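PDB 4GUZ: probable arylamine n-acetyl transferase from Mycobacterium abscessus, which probably transfers acetyl groups from acetyl-coenzyme A to the amino group of arylamines, as members of the arylamine N-acetyltransferase family do. Local coordinates for residues K57-D62 against F207-P212; D96-Q101 against F191-Q196; E153-R158 against Q223-D228; E256-L261 against L276-L281. One frame throughout, in Å; residues are numbered along the deposited sequence.

Contact 1 (K57-D62 against F207-P212); sequences KHVALD and FVASSP
Lys57 rests on Ala209 and Ser210 where two helix ends meet: Lys57 is the first residue to leave helix 51-56, and Ala209 and Ser210 lie in the last turn of helix 198-210. In the innermost shell the CA of Lys57 approaches Ala209 O at 3.3 Å, with an angle of 146° at the hydrogen, a CA-H...O contact. The model offers this buried carbonyl oxygen no hydrogen-bond donor, so the weak C-H contact is what it receives here. Beside it, the CB of Lys57 packs on the CB of Ser210 at 3.9 Å, and the same Ser210 CB lies 3.6 Å from Lys57 O. Lys57 leaves helical geometry with a positive phi (57°), and its CA and carbonyl lie against the end of helix 198-210.

Farther along the loop, Val59 CG2 lies 4.3 Å from Ala209 CB, which points toward 57-62; this is a looser apolar touch whose surroundings include the side chain of Tyr78. The Lys57 chain bends at its second torsion (chi2 -83°), which places CD 3.8 Å from Ala209 O, and the tip then leads away from the contact.

The outer shell fixes the polar ends. Lys57 NZ hydrogen-bonds to Ser217 O and to Ala53 O, the latter on the helix it follows, while Ser210 OG turns back to Tyr206 O one helical turn earlier. Within 207-212, Ser211 N closes the final turn of the helix on Phe207 O at 2.9 Å.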
# COMPACT_ATOMS: atom_id res chain seq x y z
N LYS A 57 -9.54 -0.84 -16.06
CA LYS A 57 -9.80 -2.18 -15.49
C LYS A 57 -8.56 -3.09 -15.63
O LYS A 57 -8.68 -4.33 -15.69
CB LYS A 57 -11.05 -2.84 -16.14
CG LYS A 57 -12.34 -2.01 -16.08
CD LYS A 57 -13.09 -2.16 -14.75
CE LYS A 57 -13.98 -0.97 -14.47
NZ LYS A 57 -13.20 0.31 -14.42
N HIS A 58 -7.35 -2.47 -15.66
CA HIS A 58 -6.06 -3.13 -15.85
C HIS A 58 -4.92 -2.33 -15.21
O HIS A 58 -4.86 -1.10 -15.33
CB HIS A 58 -5.79 -3.30 -17.37
CG HIS A 58 -4.45 -3.86 -17.70
ND1 HIS A 58 -3.39 -3.04 -18.10
CD2 HIS A 58 -4.02 -5.15 -17.69
CE1 HIS A 58 -2.37 -3.85 -18.30
NE2 HIS A 58 -2.69 -5.13 -18.07
N VAL A 59 -3.98 -3.05 -14.58
CA VAL A 59 -2.80 -2.47 -13.93
C VAL A 59 -1.57 -3.32 -14.28
O VAL A 59 -1.57 -4.52 -13.97
CB VAL A 59 -3.01 -2.35 -12.38
CG1 VAL A 59 -1.71 -1.98 -11.68
CG2 VAL A 59 -4.12 -1.37 -12.02
N ALA A 60 -0.53 -2.71 -14.86
CA ALA A 60 0.73 -3.41 -15.18
C ALA A 60 1.55 -3.60 -13.91
O ALA A 60 1.73 -2.64 -13.16
CB ALA A 60 1.54 -2.61 -16.19
N LEU A 61 2.00 -4.84 -13.63
CA LEU A 61 2.77 -5.09 -12.41
C LEU A 61 4.24 -5.36 -12.70
O LEU A 61 5.03 -5.49 -11.76
CB LEU A 61 2.15 -6.23 -11.58
CG LEU A 61 0.72 -6.04 -11.07
CD1 LEU A 61 0.30 -7.23 -10.27
CD2 LEU A 61 0.60 -4.77 -10.21
N ASP A 62 4.64 -5.38 -13.98
CA ASP A 62 6.05 -5.63 -14.32
C ASP A 62 6.91 -4.44 -13.88
O ASP A 62 6.49 -3.28 -14.02
CB ASP A 62 6.21 -5.95 -15.81
CG ASP A 62 5.80 -4.83 -16.73
OD1 ASP A 62 4.60 -4.77 -17.09
OD2 ASP A 62 6.67 -4.01 -17.08
N PHE A 207 -8.46 -9.61 -10.39
CA PHE A 207 -9.75 -9.51 -9.69
C PHE A 207 -9.93 -8.08 -9.13
O PHE A 207 -10.97 -7.47 -9.34
CB PHE A 207 -9.83 -10.55 -8.54
CG PHE A 207 -10.96 -10.40 -7.55
CD1 PHE A 207 -10.76 -9.77 -6.33
CD2 PHE A 207 -12.23 -10.91 -7.83
CE1 PHE A 207 -11.81 -9.62 -5.42
CE2 PHE A 207 -13.28 -10.76 -6.92
CZ PHE A 207 -13.07 -10.12 -5.72
N VAL A 208 -8.91 -7.57 -8.42
CA VAL A 208 -8.96 -6.23 -7.80
C VAL A 208 -9.18 -5.11 -8.86
O VAL A 208 -9.98 -4.20 -8.61
CB VAL A 208 -7.73 -5.96 -6.89
CG1 VAL A 208 -7.71 -4.51 -6.39
CG2 VAL A 208 -7.72 -6.91 -5.70
N ALA A 209 -8.53 -5.20 -10.03
CA ALA A 209 -8.63 -4.15 -11.05
C ALA A 209 -9.90 -4.20 -11.92
O ALA A 209 -10.31 -3.14 -12.41
CB ALA A 209 -7.40 -4.15 -11.95
N SER A 210 -10.54 -5.38 -12.12
CA SER A 210 -11.71 -5.44 -13.02
C SER A 210 -13.02 -6.02 -12.42
O SER A 210 -14.09 -5.72 -12.97
CB SER A 210 -11.36 -6.23 -14.28
OG SER A 210 -11.10 -7.59 -14.00
N SER A 211 -12.96 -6.85 -11.36
CA SER A 211 -14.18 -7.46 -10.82
C SER A 211 -15.14 -6.44 -10.22
O SER A 211 -14.71 -5.55 -9.49
CB SER A 211 -13.85 -8.53 -9.78
OG SER A 211 -15.02 -9.12 -9.22
N PRO A 212 -16.47 -6.59 -10.50
CA PRO A 212 -17.45 -5.66 -9.91
C PRO A 212 -17.60 -5.87 -8.39
O PRO A 212 -18.12 -5.00 -7.69
CB PRO A 212 -18.74 -5.99 -10.65
CG PRO A 212 -18.59 -7.42 -11.05
CD PRO A 212 -17.13 -7.61 -11.34

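Contact 2 (D96-Q101 against F191-Q196); sequences DFYGIQ and FVLEPQ
Ile100 and Phe191 form the tight apolar end of a junction between neighbouring antiparallel strands of the eight-stranded sheet, 96-104 and 185-196, whose short segments run with their directions 103° apart. Ile100 CD1 reaches Phe191 CD2 at 3.6 Å and approaches the ring obliquely; Met118 and Leu129 also touch both side chains. Tyr98 CG sits between its backbone N and carbonyl carbon (chi1 60°); farther out on the ring, CE1 lies 3.4 Å from Leu193 O. The Tyr98 OH lies among the Leu193 methyls and bonds outside the pair to Gln127 OE1.

One direct backbone bond joins the segments: Gln196 N donates to Gly99 O at 2.8 Å, coming from well above the carbonyl plane.

On the looser side, two waters bridge the strands. One accepts from Gly99 N and donates to Gln196 O. The other accepts from Gln101 N and donates to both Val192 O and Glu194 O, so a single molecule serves three backbone atoms where the strands splay apart.

The side chains of Gln101 and Gln196, in close contact, cross at about a right angle. Gln101 OE1 is engaged by Tyr80 OH, and the closest approach of the two side chains is Gln196 OE1 to Gln101 CG, 3.5 Å.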
# COMPACT_ATOMS: atom_id res chain seq x y z
N ASP A 96 16.52 -11.20 3.35
CA ASP A 96 15.85 -12.50 3.34
C ASP A 96 14.37 -12.19 3.56
O ASP A 96 13.99 -11.77 4.65
CB ASP A 96 16.42 -13.43 4.44
CG ASP A 96 15.76 -14.79 4.60
OD1 ASP A 96 14.92 -15.16 3.74
OD2 ASP A 96 16.09 -15.51 5.58
N PHE A 97 13.55 -12.31 2.52
CA PHE A 97 12.14 -11.92 2.65
C PHE A 97 11.20 -12.80 1.83
O PHE A 97 11.63 -13.55 0.94
CB PHE A 97 11.96 -10.44 2.22
CG PHE A 97 11.98 -10.22 0.73
CD1 PHE A 97 10.79 -10.10 0.01
CD2 PHE A 97 13.19 -10.16 0.03
CE1 PHE A 97 10.81 -9.93 -1.38
CE2 PHE A 97 13.20 -10.00 -1.36
CZ PHE A 97 12.01 -9.88 -2.05
N TYR A 98 9.90 -12.63 2.09
CA TYR A 98 8.85 -13.33 1.37
C TYR A 98 7.60 -12.47 1.32
O TYR A 98 7.43 -11.53 2.11
CB TYR A 98 8.58 -14.72 1.99
CG TYR A 98 8.13 -14.75 3.44
CD1 TYR A 98 6.79 -14.90 3.76
CD2 TYR A 98 9.06 -14.73 4.48
CE1 TYR A 98 6.37 -14.98 5.09
CE2 TYR A 98 8.65 -14.80 5.81
CZ TYR A 98 7.31 -14.93 6.11
OH TYR A 98 6.89 -15.00 7.43
N GLY A 99 6.77 -12.77 0.35
CA GLY A 99 5.49 -12.13 0.14
C GLY A 99 4.38 -12.84 0.85
O GLY A 99 4.42 -14.06 1.06
N ILE A 100 3.37 -12.06 1.25
CA ILE A 100 2.17 -12.59 1.89
C ILE A 100 0.94 -11.87 1.30
O ILE A 100 1.08 -10.89 0.55
CB ILE A 100 2.21 -12.50 3.45
CG1 ILE A 100 2.32 -11.04 3.93
CG2 ILE A 100 3.27 -13.43 4.07
CD1 ILE A 100 1.92 -10.86 5.38
N GLN A 101 -0.24 -12.38 1.66
CA GLN A 101 -1.54 -11.81 1.29
C GLN A 101 -2.39 -11.61 2.52
O GLN A 101 -2.45 -12.49 3.38
CB GLN A 101 -2.27 -12.70 0.27
CG GLN A 101 -1.67 -12.62 -1.12
CD GLN A 101 -2.35 -11.62 -2.00
OE1 GLN A 101 -2.47 -10.45 -1.67
NE2 GLN A 101 -2.77 -12.07 -3.16
N PHE A 191 -3.99 -11.55 8.22
CA PHE A 191 -3.04 -12.17 7.30
C PHE A 191 -2.52 -13.47 7.89
O PHE A 191 -2.59 -13.67 9.09
CB PHE A 191 -1.87 -11.24 6.91
CG PHE A 191 -1.03 -10.72 8.06
CD1 PHE A 191 -1.37 -9.55 8.72
CD2 PHE A 191 0.13 -11.39 8.46
CE1 PHE A 191 -0.61 -9.09 9.81
CE2 PHE A 191 0.89 -10.93 9.53
CZ PHE A 191 0.53 -9.77 10.18
N VAL A 192 -1.99 -14.32 7.02
CA VAL A 192 -1.32 -15.59 7.34
C VAL A 192 0.06 -15.50 6.67
O VAL A 192 0.21 -14.76 5.70
CB VAL A 192 -2.14 -16.82 6.91
CG1 VAL A 192 -3.46 -16.91 7.69
CG2 VAL A 192 -2.37 -16.84 5.41
N LEU A 193 1.04 -16.24 7.18
CA LEU A 193 2.39 -16.16 6.65
C LEU A 193 2.64 -17.08 5.46
O LEU A 193 3.79 -17.16 5.02
CB LEU A 193 3.40 -16.47 7.75
CG LEU A 193 3.32 -15.56 9.00
CD1 LEU A 193 4.38 -15.98 10.01
CD2 LEU A 193 3.46 -14.07 8.63
N GLU A 194 1.60 -17.74 4.90
CA GLU A 194 1.80 -18.59 3.71
C GLU A 194 2.52 -17.79 2.62
O GLU A 194 2.01 -16.73 2.22
CB GLU A 194 0.45 -19.13 3.17
CG GLU A 194 0.62 -20.25 2.15
CD GLU A 194 1.36 -21.48 2.66
OE1 GLU A 194 1.04 -21.95 3.78
OE2 GLU A 194 2.31 -21.92 1.98
N PRO A 195 3.70 -18.24 2.13
CA PRO A 195 4.42 -17.46 1.11
C PRO A 195 3.62 -17.29 -0.18
O PRO A 195 2.95 -18.21 -0.65
CB PRO A 195 5.71 -18.27 0.87
CG PRO A 195 5.89 -19.06 2.12
CD PRO A 195 4.49 -19.42 2.55
N GLN A 196 3.68 -16.07 -0.73
CA GLN A 196 3.00 -15.69 -1.97
C GLN A 196 4.01 -15.08 -2.90
O GLN A 196 5.03 -14.57 -2.45
CB GLN A 196 1.82 -14.73 -1.68
CG GLN A 196 0.73 -15.37 -0.82
CD GLN A 196 -0.19 -16.24 -1.64
OE1 GLN A 196 -0.93 -15.76 -2.49
NE2 GLN A 196 -0.13 -17.53 -1.40
O HOH W 1 7.43 -15.25 -1.27
O HOH W 2 -0.16 -15.15 3.03

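Contact 3 (E153-R158 against Q223-D228); sequences ESWTYR and QQISPD
The Trp155 indole carries Ile225 on one face and receives Ser226 at its edge, at a meeting of two beta-hairpin turns. Ile225 CD1 sits over the five-membered ring, 3.7 Å from its centroid, a CH-pi contact offset toward the rim; its closest ring atom is CE2. The two side chains slide past each other in opposite directions, and Ile225 CG1 comes close to NE1. In the ring plane, Trp155 NE1 donates to Ser226 O at 3.0 Å. That bond is almost straight (172° at the hydrogen) and would help fix the rotation of the indole, while Pro243 and Ala230 also touch the Trp155 side chain.

The turn 153-154 links strands 147-152 and 155-162. Glu153 has a positive phi and a strongly negative psi, and with Ser154 in a helical-type conformation this fits a type II' turn. Facing it, Pro227 and Asp228 connect strands 221-226 and 229-234, so the turns of the two sheets are joined here. Ser154 N donates to Pro227 O at 3.0 Å, nearly in line with the carbonyl. Glu153 lies beside the proline, pointing the same way, with CG 3.6 Å from Pro227 CB; its OE2 goes on to a salt bridge with Arg40.

Asp228 CG stands anti to its backbone N (chi1 -166°), and the carboxylate end comes back toward Ser154. Asp228 OD1 also accepts from Gln242 NE2, and Ser154 OG donates to that same oxygen at 2.6 Å, on its anti side and out of the carboxylate plane.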
# COMPACT_ATOMS: atom_id res chain seq x y z
N GLU A 153 4.41 7.14 14.91
CA GLU A 153 4.27 8.59 14.88
C GLU A 153 2.95 8.96 15.60
O GLU A 153 2.78 8.52 16.75
CB GLU A 153 4.40 9.13 13.44
CG GLU A 153 5.82 9.02 12.88
CD GLU A 153 6.87 9.84 13.61
OE1 GLU A 153 6.52 10.74 14.40
OE2 GLU A 153 8.06 9.52 13.44
N SER A 154 2.00 9.67 14.96
CA SER A 154 0.72 10.00 15.62
C SER A 154 -0.33 8.89 15.49
O SER A 154 -1.41 8.99 16.08
CB SER A 154 0.15 11.31 15.09
OG SER A 154 1.03 12.39 15.36
N TRP A 155 -0.00 7.84 14.73
CA TRP A 155 -0.87 6.70 14.48
C TRP A 155 -0.57 5.63 15.49
O TRP A 155 0.54 5.59 16.02
CB TRP A 155 -0.67 6.15 13.05
CG TRP A 155 -0.79 7.23 12.01
CD1 TRP A 155 0.23 7.95 11.46
CD2 TRP A 155 -2.01 7.81 11.53
NE1 TRP A 155 -0.28 8.93 10.64
CE2 TRP A 155 -1.65 8.86 10.65
CE3 TRP A 155 -3.37 7.48 11.67
CZ2 TRP A 155 -2.61 9.58 9.93
CZ3 TRP A 155 -4.32 8.24 10.99
CH2 TRP A 155 -3.94 9.27 10.13
N THR A 156 -1.56 4.77 15.76
CA THR A 156 -1.40 3.66 16.70
C THR A 156 -2.01 2.41 16.07
O THR A 156 -3.12 2.47 15.52
CB THR A 156 -2.02 3.98 18.07
OG1 THR A 156 -1.69 5.31 18.44
CG2 THR A 156 -1.53 3.03 19.17
N TYR A 157 -1.28 1.30 16.17
CA TYR A 157 -1.71 0.01 15.63
C TYR A 157 -1.72 -1.04 16.71
O TYR A 157 -1.01 -0.93 17.73
CB TYR A 157 -0.77 -0.42 14.48
CG TYR A 157 -0.79 0.56 13.33
CD1 TYR A 157 -1.89 0.66 12.49
CD2 TYR A 157 0.30 1.39 13.08
CE1 TYR A 157 -1.95 1.61 11.47
CE2 TYR A 157 0.26 2.35 12.06
CZ TYR A 157 -0.87 2.46 11.27
OH TYR A 157 -0.92 3.39 10.25
N ARG A 158 -2.52 -2.08 16.49
CA ARG A 158 -2.56 -3.24 17.37
C ARG A 158 -2.37 -4.47 16.51
O ARG A 158 -3.03 -4.61 15.48
CB ARG A 158 -3.84 -3.35 18.18
CG ARG A 158 -3.71 -4.43 19.27
CD ARG A 158 -5.03 -5.03 19.66
NE ARG A 158 -4.87 -5.89 20.83
CZ ARG A 158 -5.89 -6.42 21.50
NH1 ARG A 158 -7.14 -6.18 21.12
NH2 ARG A 158 -5.66 -7.19 22.56
N GLN A 223 -4.76 7.94 -1.76
CA GLN A 223 -4.39 8.07 -0.35
C GLN A 223 -3.02 8.66 -0.16
O GLN A 223 -2.16 8.53 -1.03
CB GLN A 223 -4.45 6.69 0.34
CG GLN A 223 -5.80 5.93 0.21
CD GLN A 223 -5.75 4.67 1.02
OE1 GLN A 223 -5.69 4.71 2.24
NE2 GLN A 223 -5.73 3.51 0.35
N GLN A 224 -2.81 9.32 0.99
CA GLN A 224 -1.51 9.89 1.36
C GLN A 224 -1.42 9.92 2.87
O GLN A 224 -2.39 10.30 3.52
CB GLN A 224 -1.32 11.31 0.75
CG GLN A 224 0.01 12.00 1.13
CD GLN A 224 -0.03 13.46 0.74
OE1 GLN A 224 0.18 13.84 -0.43
NE2 GLN A 224 -0.38 14.31 1.69
N ILE A 225 -0.28 9.50 3.44
CA ILE A 225 -0.10 9.52 4.89
C ILE A 225 1.21 10.25 5.23
O ILE A 225 2.16 10.25 4.44
CB ILE A 225 -0.22 8.10 5.54
CG1 ILE A 225 -0.39 8.16 7.08
CG2 ILE A 225 0.91 7.17 5.08
CD1 ILE A 225 -0.89 6.86 7.82
N SER A 226 1.20 10.94 6.36
CA SER A 226 2.30 11.70 6.93
C SER A 226 2.43 11.29 8.40
O SER A 226 1.49 10.70 8.93
CB SER A 226 2.01 13.20 6.81
OG SER A 226 1.85 13.61 5.46
N PRO A 227 3.50 11.70 9.14
CA PRO A 227 3.56 11.35 10.57
C PRO A 227 2.38 11.90 11.40
O PRO A 227 1.98 11.26 12.38
CB PRO A 227 4.89 11.97 11.02
CG PRO A 227 5.72 12.00 9.77
CD PRO A 227 4.72 12.41 8.71
N ASP A 228 1.81 13.06 11.03
CA ASP A 228 0.75 13.65 11.83
C ASP A 228 -0.45 14.10 10.98
O ASP A 228 -1.21 15.00 11.38
CB ASP A 228 1.32 14.83 12.67
CG ASP A 228 0.43 15.35 13.79
OD1 ASP A 228 -0.16 14.51 14.51
OD2 ASP A 228 0.31 16.59 13.93

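Contact 4 (E256-L261 against L276-L281); sequences EVLATL and LLLERL
Leu258 meets Leu277 and Leu278 between helices 254-263 and 271-282, the two C-terminal helices of the chain. Their short segments run 10.9 Å apart at closest approach with their directions 124° apart, so side-chain tips rather than backbones bridge the distance.

Leu258 can be followed outward. Its CB leaves the helix to the flank, and chi1 of -58° sets CG anti to the carbonyl carbon, where CG comes 3.9 Å from Leu278 CD2. Beyond it the branches part: CD1 presses on the same Leu278 CD2 at 3.7 Å, the two side chains crossing at about a right angle, while CD2 slides past Leu277 to lie 4.0 Å from its CD2.

Leu277 CD2 is shared. Leu261 reaches it tip to tip through CD1 at 3.8 Å, and Leu51 and Leu55 of helix 51-56 also touch the Leu277 side chain. Nearby, Val257 and Leu281 are likewise tip to tip, CG1 to CD1 at 3.7 Å, with Leu233 of strand 229-234 beside Val257.

Every close pair here is methyl or methine carbon against the same, and polar groups engage elsewhere: Arg280 NE with Val54 O, Glu256 OE1 with Thr253 N. The absence of directional bonds between the segments implies that apolar packing, probably with the hydrophobic effect behind it, holds the helices together here.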
# COMPACT_ATOMS: atom_id res chain seq x y z
N GLU A 256 -12.70 20.11 -9.33
CA GLU A 256 -11.97 20.21 -8.06
C GLU A 256 -11.16 18.94 -7.79
O GLU A 256 -10.07 19.03 -7.23
CB GLU A 256 -12.91 20.50 -6.90
CG GLU A 256 -13.36 21.95 -6.82
CD GLU A 256 -14.57 22.21 -5.94
OE1 GLU A 256 -15.38 21.28 -5.74
OE2 GLU A 256 -14.73 23.36 -5.48
N VAL A 257 -11.67 17.76 -8.24
CA VAL A 257 -10.96 16.47 -8.10
C VAL A 257 -9.63 16.55 -8.84
O VAL A 257 -8.60 16.25 -8.23
CB VAL A 257 -11.81 15.27 -8.59
CG1 VAL A 257 -10.96 13.98 -8.65
CG2 VAL A 257 -13.02 15.06 -7.68
N LEU A 258 -9.63 16.99 -10.12
CA LEU A 258 -8.37 17.12 -10.87
C LEU A 258 -7.43 18.11 -10.19
O LEU A 258 -6.22 17.87 -10.15
CB LEU A 258 -8.60 17.57 -12.33
CG LEU A 258 -9.49 16.72 -13.24
CD1 LEU A 258 -9.52 17.35 -14.63
CD2 LEU A 258 -8.94 15.31 -13.39
N ALA A 259 -7.97 19.23 -9.67
CA ALA A 259 -7.16 20.23 -8.95
C ALA A 259 -6.55 19.63 -7.68
O ALA A 259 -5.36 19.79 -7.44
CB ALA A 259 -8.00 21.45 -8.60
N THR A 260 -7.38 18.94 -6.86
CA THR A 260 -6.96 18.30 -5.60
C THR A 260 -5.93 17.22 -5.88
O THR A 260 -4.93 17.13 -5.16
CB THR A 260 -8.18 17.76 -4.83
OG1 THR A 260 -8.97 18.88 -4.41
CG2 THR A 260 -7.80 16.95 -3.62
N LEU A 261 -6.13 16.42 -6.95
CA LEU A 261 -5.17 15.37 -7.32
C LEU A 261 -3.77 15.96 -7.54
O LEU A 261 -2.80 15.41 -7.02
CB LEU A 261 -5.64 14.60 -8.57
CG LEU A 261 -6.74 13.56 -8.34
CD1 LEU A 261 -7.25 13.03 -9.66
CD2 LEU A 261 -6.25 12.41 -7.46
N LEU A 276 -11.40 11.29 -19.58
CA LEU A 276 -12.10 10.05 -19.22
C LEU A 276 -12.39 10.01 -17.71
O LEU A 276 -13.45 9.52 -17.32
CB LEU A 276 -11.27 8.83 -19.65
CG LEU A 276 -11.92 7.44 -19.53
CD1 LEU A 276 -13.18 7.33 -20.39
CD2 LEU A 276 -10.94 6.35 -19.92
N LEU A 277 -11.49 10.55 -16.86
CA LEU A 277 -11.74 10.53 -15.41
C LEU A 277 -12.93 11.41 -15.05
O LEU A 277 -13.80 10.95 -14.32
CB LEU A 277 -10.49 10.92 -14.59
CG LEU A 277 -10.65 10.90 -13.05
CD1 LEU A 277 -10.86 9.50 -12.52
CD2 LEU A 277 -9.48 11.52 -12.38
N LEU A 278 -13.01 12.63 -15.63
CA LEU A 278 -14.12 13.58 -15.45
C LEU A 278 -15.48 12.92 -15.80
O LEU A 278 -16.47 13.21 -15.13
CB LEU A 278 -13.91 14.84 -16.32
CG LEU A 278 -12.81 15.82 -15.90
CD1 LEU A 278 -12.57 16.87 -16.97
CD2 LEU A 278 -13.16 16.53 -14.63
N GLU A 279 -15.50 12.03 -16.82
CA GLU A 279 -16.68 11.27 -17.25
C GLU A 279 -17.07 10.28 -16.18
O GLU A 279 -18.26 10.18 -15.85
CB GLU A 279 -16.44 10.56 -18.60
CG GLU A 279 -16.39 11.51 -19.79
CD GLU A 279 -16.15 10.90 -21.16
OE1 GLU A 279 -16.32 9.67 -21.32
OE2 GLU A 279 -15.81 11.67 -22.09
N ARG A 280 -16.08 9.56 -15.59
CA ARG A 280 -16.33 8.62 -14.48
C ARG A 280 -16.86 9.38 -13.25
O ARG A 280 -17.78 8.91 -12.58
CB ARG A 280 -15.05 7.85 -14.09
CG ARG A 280 -14.44 6.98 -15.20
CD ARG A 280 -15.13 5.62 -15.34
NE ARG A 280 -14.31 4.67 -16.09
CZ ARG A 280 -14.28 4.56 -17.41
NH1 ARG A 280 -15.03 5.35 -18.17
NH2 ARG A 280 -13.50 3.66 -17.99
N LEU A 281 -16.32 10.59 -13.00
CA LEU A 281 -16.69 11.46 -11.88
C LEU A 281 -18.09 12.11 -12.07
O LEU A 281 -18.82 12.24 -11.09
CB LEU A 281 -15.63 12.55 -11.66
CG LEU A 281 -14.19 12.07 -11.35
CD1 LEU A 281 -13.21 13.20 -11.48
CD2 LEU A 281 -14.08 11.38 -9.99

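In the fold
Contact 1 and contact 2 are connected through the chain, since strand 185-196 runs into helix 198-210; their nearest atoms are about 8 Å apart. Contact 3 lies across the chain's centre from contact 1, with centres about 27 Å apart, and through 153-158 it reaches the eight-stranded sheet of contact 2. Contact 4, at the C-terminal end, comes within about 7 Å of contact 3 and about 5 Å of contact 1 at the nearest atoms, but is about 36 Å from contact 2 between centres. Cys79, His116 and Asp131 have geometry consistent with the family's catalytic triad; the side chains of Gln101 in contact 2 and Tyr157 in contact 3 lie near them without touching.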